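Local coordinates for protein D-alanyl-D-alanine carboxypeptidase (Enterococcus faecalis V583, PDB 5ZHW) that cleaves the terminal D-alanine from peptidoglycan pentapeptides, a metal-dependent carboxypeptidase activity linked to antibiotic resistance, at residues A[101-106]-A[133-138]; A[145-150]-A[191-196]. All coordinates share one frame; numbering follows the deposited sequence.

Contact 1 (101-106 with 133-138) and contact 2 (145-150 with 191-196) both build the active site, but from different parts of the fold. Contact 1 is partly buried and lies nearer the surface. It joins helix 100-116 to a loop and holds the carboxylate of one D-alanine. Contact 2 is buried near the centre of the chain. It pairs two strands of the antiparallel sheet and supplies two ligands of the metal. Their chemistry differs accordingly: side-chain packing on a turn and hydrogen bonds to the ligand carboxylate in the first, backbone hydrogen bonds and metal coordination in the second. The centres are about 16 Å apart, the nearest atoms about 5 Å.

Contact 1: residues A[101-106]-A[133-138]. With DAL (D-alanine), chain D.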
# COMPACT_ATOMS: atom_id res chain seq x y z
N GLU A 101 8.26 -14.82 -3.36
CA GLU A 101 9.27 -15.11 -2.36
C GLU A 101 9.59 -13.91 -1.45
O GLU A 101 9.78 -14.11 -0.25
CB GLU A 101 10.54 -15.69 -3.01
CG GLU A 101 11.73 -15.94 -2.07
CD GLU A 101 11.45 -16.94 -0.93
OE1 GLU A 101 10.50 -17.74 -1.03
OE2 GLU A 101 12.22 -16.94 0.06
N LYS A 102 9.64 -12.69 -2.00
CA LYS A 102 9.88 -11.51 -1.15
C LYS A 102 8.75 -11.32 -0.13
O LYS A 102 9.01 -10.98 1.04
CB LYS A 102 10.04 -10.22 -1.97
CG LYS A 102 10.38 -8.95 -1.17
CD LYS A 102 11.60 -9.18 -0.28
CE LYS A 102 12.24 -7.90 0.23
NZ LYS A 102 13.73 -8.00 0.15
N GLN A 103 7.51 -11.53 -0.57
CA GLN A 103 6.35 -11.39 0.30
C GLN A 103 6.38 -12.40 1.43
O GLN A 103 6.07 -12.07 2.59
CB GLN A 103 5.04 -11.54 -0.49
CG GLN A 103 3.78 -11.18 0.30
CD GLN A 103 3.72 -9.75 0.83
OE1 GLN A 103 3.07 -9.47 1.84
NE2 GLN A 103 4.36 -8.84 0.14
N GLN A 104 6.74 -13.64 1.08
CA GLN A 104 6.92 -14.71 2.04
C GLN A 104 7.93 -14.33 3.12
O GLN A 104 7.67 -14.51 4.31
CB GLN A 104 7.36 -16.00 1.32
CG GLN A 104 7.41 -17.24 2.19
CD GLN A 104 6.05 -17.59 2.74
OE1 GLN A 104 5.20 -18.14 2.03
NE2 GLN A 104 5.80 -17.21 3.99
N GLU A 105 9.07 -13.83 2.70
CA GLU A 105 10.10 -13.44 3.60
C GLU A 105 9.69 -12.29 4.50
O GLU A 105 10.02 -12.29 5.63
CB GLU A 105 11.40 -13.12 2.87
CG GLU A 105 12.02 -14.27 2.12
CD GLU A 105 13.17 -13.88 1.24
OE1 GLU A 105 13.59 -12.75 1.26
OE2 GLU A 105 13.65 -14.73 0.52
N ILE A 106 8.99 -11.32 3.97
CA ILE A 106 8.55 -10.20 4.76
C ILE A 106 7.60 -10.70 5.81
O ILE A 106 7.67 -10.30 6.92
CB ILE A 106 7.94 -9.08 3.92
CG1 ILE A 106 9.00 -8.40 3.09
CG2 ILE A 106 7.26 -8.06 4.80
CD1 ILE A 106 8.45 -7.35 2.18
N ALA A 133 0.35 -9.40 4.32
CA ALA A 133 -0.54 -10.34 3.63
C ALA A 133 0.20 -11.62 3.25
O ALA A 133 1.43 -11.59 3.02
CB ALA A 133 -1.15 -9.69 2.40
N VAL A 134 -0.52 -12.75 3.21
CA VAL A 134 0.11 -14.00 2.75
C VAL A 134 0.41 -13.83 1.28
O VAL A 134 -0.31 -13.10 0.60
CB VAL A 134 -0.71 -15.31 3.03
CG1 VAL A 134 -1.00 -15.47 4.52
CG2 VAL A 134 -2.00 -15.37 2.24
N PRO A 135 1.50 -14.44 0.78
CA PRO A 135 1.85 -14.35 -0.64
C PRO A 135 0.66 -14.69 -1.54
O PRO A 135 -0.05 -15.66 -1.27
CB PRO A 135 2.94 -15.39 -0.81
CG PRO A 135 3.56 -15.52 0.54
CD PRO A 135 2.55 -15.11 1.56
N GLY A 136 0.44 -13.88 -2.55
CA GLY A 136 -0.69 -14.05 -3.46
C GLY A 136 -1.80 -13.09 -3.15
O GLY A 136 -2.68 -12.93 -3.96
N THR A 137 -1.74 -12.44 -1.98
CA THR A 137 -2.80 -11.54 -1.54
C THR A 137 -2.29 -10.15 -1.16
O THR A 137 -3.07 -9.37 -0.62
CB THR A 137 -3.61 -12.13 -0.36
OG1 THR A 137 -2.80 -12.22 0.83
CG2 THR A 137 -4.14 -13.51 -0.71
N SER A 138 -1.03 -9.82 -1.48
CA SER A 138 -0.54 -8.48 -1.25
C SER A 138 -0.77 -7.63 -2.48
O SER A 138 -0.51 -8.07 -3.61
CB SER A 138 0.96 -8.48 -0.93
OG SER A 138 1.46 -7.15 -0.78
N DAL D . 1.99 -4.77 4.17
CA DAL D . 0.76 -4.89 3.32
CB DAL D . -0.50 -5.23 4.17
C DAL D . 0.96 -6.03 2.32
O DAL D . 1.51 -7.03 2.72
OXT DAL D . 0.48 -5.91 1.20
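Gln103 reaches from helix 100-116 onto segment 133-138, part of a loop, which is folded into a type II beta turn from Val134 to Thr137. Both pieces contribute to the substrate-binding site. Gln103, Ala133 and Ser138 are substrate-binding residues, and a D-alanine is bound here.

The tight part is around Gln103, which is buried. Its CG stands anti to the backbone N (chi1 -171°), which sends the chain out to the loop. Gln103 CG rests 3.8 Å from CA of Pro135. The chain then bends at chi2, and Gln103 CD lies 3.5 Å from CB of Ser138. The flat amide end is thus set between Ala133 and Ser138, beside the ligand.

The other side is looser and partly open to solvent. There Gln104 and the ring of Pro135 meet at a slant, with OE1 of Gln104 3.4 Å from CG of Pro135. The NE2 end of Gln104 is hydrogen-bonded to Asp108 on its own helix.

The turn is closed from within. Val134 O accepts both Thr137 N and Thr137 OG1, the latter at 2.7 Å. Gly136 takes the third position of the turn with a positive phi of 102°, and its N is hydrogen-bonded to Gln141.

The two ends of segment 133-138 hold the ligand carboxylate from both of its oxygens. Ala133 N gives a nearly straight bond to O of the D-alanine, 3.1 Å long with an angle of 173° at the hydrogen. Ser138 OG, also bonded to His140 N, donates to OXT of the D-alanine at 2.5 Å.

Contact 2: residues A[145-150]-A[191-196]; sequences AVDINA and PWHYRY. With CU (copper (II) ion), chain C; DAL (D-alanine), chain E.
Asp147 and His193 are paired on neighbouring antiparallel strands and bind one metal ion between them. They are two of the three protein zinc ligands of this M15B peptidase, with His140, and a copper ion occupies the site here. They form an antiparallel non-hydrogen-bonded pair, and both side chains leave the same face of the sheet.

The side chain of Asp147 can be followed outward. Asp147 CB lies 3.9 Å from Trp192 CD1. CG of Asp147 is anti to the carbonyl carbon (chi1 -65°), which turns the carboxylate to the copper. Asp147 OD1 binds the copper at 1.9 Å and also meets the edge of the Trp192 ring in its plane. Asp147 OD2 stays 2.9 Å from the copper and makes a salt bridge to Arg98. Each carboxylate oxygen thus has its own partner, the copper for OD1 and Arg98 for OD2.

His193 binds the copper through ND1 at 2.0 Å. Its NE2 is hydrogen-bonded to Glu139, which should fix the turn of the ring. Ala145 CB packs 3.5 Å from His193 NE2. His140 and O of a D-alanine complete the metal site.

The backbones hold the strands in register. Val146 and Tyr194 bond to each other in both directions, N to O and O to N. Ile148 N donates to Trp192 O at 2.8 Å. Ile148 CD1 packs 4.0 Å from Tyr194 CB, where the two side chains cross at about a right angle.

These are the two inner strands of a four-stranded antiparallel sheet. Strand 91-95 flanks 145-150 and strand 173-175 flanks 193-196, while helix 157-167 lies against Ile148 and Tyr194 through Leu164.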
# COMPACT_ATOMS: atom_id res chain seq x y z
N ALA A 145 0.94 -0.80 -5.42
CA ALA A 145 1.05 -0.28 -4.05
C ALA A 145 2.50 0.13 -3.76
O ALA A 145 3.44 -0.55 -4.17
CB ALA A 145 0.62 -1.34 -3.04
N VAL A 146 2.65 1.24 -3.06
CA VAL A 146 3.95 1.67 -2.55
C VAL A 146 3.84 1.95 -1.06
O VAL A 146 2.82 2.48 -0.60
CB VAL A 146 4.49 2.92 -3.27
CG1 VAL A 146 4.91 2.57 -4.69
CG2 VAL A 146 3.50 4.05 -3.29
N ASP A 147 4.88 1.54 -0.32
CA ASP A 147 5.07 1.96 1.05
C ASP A 147 5.96 3.16 0.99
O ASP A 147 7.08 3.10 0.48
CB ASP A 147 5.71 0.88 1.90
CG ASP A 147 4.84 -0.33 2.07
OD1 ASP A 147 3.60 -0.22 1.95
OD2 ASP A 147 5.39 -1.41 2.29
N ILE A 148 5.44 4.28 1.48
CA ILE A 148 6.10 5.56 1.40
C ILE A 148 6.53 5.90 2.82
O ILE A 148 5.71 5.82 3.74
CB ILE A 148 5.17 6.63 0.86
CG1 ILE A 148 4.74 6.29 -0.57
CG2 ILE A 148 5.87 8.00 0.88
CD1 ILE A 148 3.52 7.06 -1.06
N ASN A 149 7.82 6.23 2.97
CA ASN A 149 8.41 6.69 4.23
C ASN A 149 8.97 8.08 4.00
O ASN A 149 8.99 8.59 2.88
CB ASN A 149 9.54 5.74 4.67
CG ASN A 149 9.04 4.42 5.25
OD1 ASN A 149 7.87 4.26 5.64
ND2 ASN A 149 9.94 3.46 5.32
N ALA A 150 9.43 8.71 5.08
CA ALA A 150 10.18 9.98 5.01
C ALA A 150 11.64 9.72 4.71
O ALA A 150 12.16 8.66 5.05
CB ALA A 150 10.02 10.77 6.31
N PRO A 191 -0.03 3.74 7.90
CA PRO A 191 -0.05 5.08 7.29
C PRO A 191 0.96 5.28 6.17
O PRO A 191 0.90 6.29 5.50
CB PRO A 191 0.23 6.04 8.47
CG PRO A 191 0.86 5.19 9.53
CD PRO A 191 0.36 3.78 9.33
N TRP A 192 1.86 4.31 5.98
CA TRP A 192 2.80 4.27 4.85
C TRP A 192 2.27 3.62 3.54
O TRP A 192 2.82 3.85 2.49
CB TRP A 192 4.09 3.54 5.27
CG TRP A 192 3.82 2.21 5.86
CD1 TRP A 192 3.57 1.08 5.19
CD2 TRP A 192 3.71 1.90 7.25
NE1 TRP A 192 3.32 0.06 6.06
CE2 TRP A 192 3.39 0.54 7.34
CE3 TRP A 192 3.84 2.64 8.43
CZ2 TRP A 192 3.22 -0.11 8.58
CZ3 TRP A 192 3.67 1.99 9.65
CH2 TRP A 192 3.37 0.64 9.71
N HIS A 193 1.21 2.81 3.60
CA HIS A 193 0.80 2.00 2.44
C HIS A 193 -0.25 2.71 1.59
O HIS A 193 -1.41 2.87 2.01
CB HIS A 193 0.31 0.63 2.88
CG HIS A 193 -0.03 -0.30 1.76
ND1 HIS A 193 0.70 -1.44 1.48
CD2 HIS A 193 -1.07 -0.30 0.88
CE1 HIS A 193 0.14 -2.08 0.47
NE2 HIS A 193 -0.93 -1.41 0.09
N TYR A 194 0.16 3.09 0.39
CA TYR A 194 -0.66 3.81 -0.58
C TYR A 194 -0.88 2.97 -1.85
O TYR A 194 0.06 2.35 -2.36
CB TYR A 194 -0.05 5.20 -0.85
CG TYR A 194 -0.47 6.10 0.26
CD1 TYR A 194 0.18 6.07 1.51
CD2 TYR A 194 -1.59 6.89 0.12
CE1 TYR A 194 -0.28 6.86 2.56
CE2 TYR A 194 -2.05 7.67 1.17
CZ TYR A 194 -1.40 7.66 2.38
OH TYR A 194 -1.92 8.46 3.37
N ARG A 195 -2.13 2.97 -2.32
CA ARG A 195 -2.58 2.14 -3.44
C ARG A 195 -3.06 3.04 -4.55
O ARG A 195 -3.87 3.94 -4.29
CB ARG A 195 -3.70 1.23 -2.96
CG ARG A 195 -4.59 0.61 -4.02
CD ARG A 195 -3.84 -0.26 -5.00
NE ARG A 195 -4.70 -0.54 -6.13
CZ ARG A 195 -5.60 -1.53 -6.23
NH1 ARG A 195 -5.76 -2.41 -5.26
NH2 ARG A 195 -6.34 -1.63 -7.33
N TYR A 196 -2.57 2.81 -5.78
CA TYR A 196 -3.09 3.52 -6.95
C TYR A 196 -4.45 2.93 -7.40
O TYR A 196 -4.54 1.73 -7.69
CB TYR A 196 -2.13 3.48 -8.14
CG TYR A 196 -2.64 4.32 -9.30
CD1 TYR A 196 -2.49 5.71 -9.31
CD2 TYR A 196 -3.29 3.73 -10.38
CE1 TYR A 196 -2.97 6.48 -10.34
CE2 TYR A 196 -3.78 4.49 -11.43
CZ TYR A 196 -3.61 5.87 -11.40
OH TYR A 196 -4.08 6.62 -12.43
CU CU C . 2.59 -1.86 1.94
N DAL E . 4.81 -4.96 4.87
CA DAL E . 3.99 -3.79 5.23
CB DAL E . 3.56 -3.78 6.71
C DAL E . 2.76 -3.65 4.30
O DAL E . 2.56 -2.56 3.76